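Local coordinates for E3 ubiquitin ligase RavN (Legionella pneumophila, PDB 5MIY), which acts as an E3 ubiquitin ligase of a bacterial pathogen, probably promoting transfer of ubiquitin to proteins of the infected host cell, at residues Gln85-Lys89 and Asp90-Glu94. Residues are numbered along the deposited sequence; the frame is centred on the assembly and turned at random.
Sequences QPISK and DQVIE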
loop_
_atom_site.group_PDB
_atom_site.type_symbol
_atom_site.label_atom_id
_atom_site.label_comp_id
_atom_site.label_asym_id
_atom_site.label_seq_id
_atom_site.Cartn_x
_atom_site.Cartn_y
_atom_site.Cartn_z
ATOM N N GLN A 85 0.033 -10.529 -7.172
ATOM C CA GLN A 85 1.197 -10.925 -7.945
ATOM C C GLN A 85 2.080 -9.719 -8.247
ATOM O O GLN A 85 1.581 -8.603 -8.420
ATOM C CB GLN A 85 0.766 -11.589 -9.250
ATOM C CG GLN A 85 0.015 -12.900 -9.053
ATOM C CD GLN A 85 0.748 -13.861 -8.132
ATOM O OE1 GLN A 85 0.178 -14.370 -7.165
ATOM N NE2 GLN A 85 2.018 -14.117 -8.431
ATOM N N PRO A 86 3.393 -9.917 -8.318
ATOM C CA PRO A 86 4.302 -8.792 -8.552
ATOM C C PRO A 86 4.284 -8.331 -10.002
ATOM O O PRO A 86 3.844 -9.040 -10.908
ATOM C CB PRO A 86 5.675 -9.362 -8.178
ATOM C CG PRO A 86 5.546 -10.828 -8.428
ATOM C CD PRO A 86 4.115 -11.189 -8.122
ATOM N N ILE A 87 4.775 -7.110 -10.208
ATOM C CA ILE A 87 4.926 -6.549 -11.544
ATOM C C ILE A 87 6.339 -6.005 -11.708
ATOM O O ILE A 87 6.985 -5.580 -10.745
ATOM C CB ILE A 87 3.878 -5.450 -11.843
ATOM C CG1 ILE A 87 4.109 -4.217 -10.972
ATOM C CG2 ILE A 87 2.465 -5.984 -11.646
ATOM C CD1 ILE A 87 3.146 -3.090 -11.278
ATOM N N SER A 88 6.815 -6.027 -12.950
ATOM C CA SER A 88 8.165 -5.603 -13.280
ATOM C C SER A 88 8.287 -4.084 -13.232
ATOM O O SER A 88 7.294 -3.353 -13.256
ATOM C CB SER A 88 8.544 -6.089 -14.677
ATOM O OG SER A 88 7.927 -5.267 -15.657
ATOM N N LYS A 89 9.539 -3.613 -13.192
ATOM C CA LYS A 89 9.793 -2.175 -13.232
ATOM C C LYS A 89 9.230 -1.553 -14.504
ATOM O O LYS A 89 8.695 -0.438 -14.474
ATOM C CB LYS A 89 11.295 -1.904 -13.125
ATOM C CG LYS A 89 11.702 -0.469 -13.432
ATOM C CD LYS A 89 13.171 -0.227 -13.106
ATOM C CE LYS A 89 14.074 -1.198 -13.849
ATOM N NZ LYS A 89 15.483 -1.138 -13.358
ATOM N N ASP A 90 9.348 -2.256 -15.634
ATOM C CA ASP A 90 8.776 -1.759 -16.880
ATOM C C ASP A 90 7.266 -1.622 -16.760
ATOM O O ASP A 90 6.691 -0.589 -17.125
ATOM C CB ASP A 90 9.141 -2.691 -18.040
ATOM C CG ASP A 90 10.540 -2.440 -18.574
ATOM O OD1 ASP A 90 11.004 -1.280 -18.513
ATOM O OD2 ASP A 90 11.174 -3.406 -19.055
ATOM N N GLN A 91 6.608 -2.659 -16.234
ATOM C CA GLN A 91 5.169 -2.585 -16.004
ATOM C C GLN A 91 4.817 -1.449 -15.051
ATOM O O GLN A 91 3.808 -0.759 -15.248
ATOM C CB GLN A 91 4.653 -3.924 -15.475
ATOM C CG GLN A 91 4.638 -5.026 -16.528
ATOM C CD GLN A 91 4.454 -6.408 -15.929
ATOM O OE1 GLN A 91 4.810 -6.650 -14.776
ATOM N NE2 GLN A 91 3.899 -7.326 -16.716
ATOM N N VAL A 92 5.636 -1.233 -14.013
ATOM C CA VAL A 92 5.396 -0.107 -13.111
ATOM C C VAL A 92 5.434 1.204 -13.884
ATOM O O VAL A 92 4.582 2.082 -13.698
ATOM C CB VAL A 92 6.415 -0.099 -11.953
ATOM C CG1 VAL A 92 6.301 1.195 -11.174
ATOM C CG2 VAL A 92 6.215 -1.294 -11.039
ATOM N N ILE A 93 6.416 1.358 -14.771
ATOM C CA ILE A 93 6.517 2.591 -15.542
ATOM C C ILE A 93 5.317 2.741 -16.471
ATOM O O ILE A 93 4.752 3.834 -16.602
ATOM C CB ILE A 93 7.846 2.629 -16.318
ATOM C CG1 ILE A 93 9.030 2.545 -15.349
ATOM C CG2 ILE A 93 7.940 3.891 -17.160
ATOM C CD1 ILE A 93 10.338 2.186 -16.024
ATOM N N GLU A 94 4.892 1.644 -17.106
ATOM C CA GLU A 94 3.804 1.727 -18.080
ATOM C C GLU A 94 2.475 2.030 -17.400
ATOM O O GLU A 94 1.669 2.814 -17.914
ATOM C CB GLU A 94 3.708 0.425 -18.875
ATOM C CG GLU A 94 4.886 0.178 -19.805
ATOM C CD GLU A 94 5.105 -1.298 -20.098
ATOM O OE1 GLU A 94 6.228 -1.661 -20.512
ATOM O OE2 GLU A 94 4.156 -2.094 -19.912
#
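S88 and Q91 close a capping box, a reciprocal pair of side-chain-to-backbone bonds at the N-terminus of helix 89-96. With S88 as N-cap, its OG receives the amide of Q91 in a nearly straight bond, N to OG 3.0 Å with an N-H...O angle of 173°. The S88 rotamer (chi1 77°), with OG lodged between its own N and carbonyl carbon, turns the hydroxyl toward that first helical turn. In return, the Q91 side chain runs back past the serine, its CG 3.4 Å from S88 OG. OE1 of Q91 accepts S88 N at 2.8 Å. That donor is tilted 22° from the plane of the Q91 side-chain carbonyl. Two N-H groups at the helix start are thus satisfied by side-chain oxygens. K89, the first helical residue, accepts the amide of I93 at its carbonyl oxygen. Its side chain lies alongside that of I93, CG 4.0 Å from I93 CD1, and NZ forms a salt bridge with D101; the backbone N of K89 donates to N34 OD1. These links tie the helix start to neighbouring loops. Just before the cap, I87 pairs through its backbone with F36 of strand 35-41. The buried side chain of the same isoleucine points toward the helix and crosses V92 at about a right angle, its CD1 3.6 Å from V92 CG2.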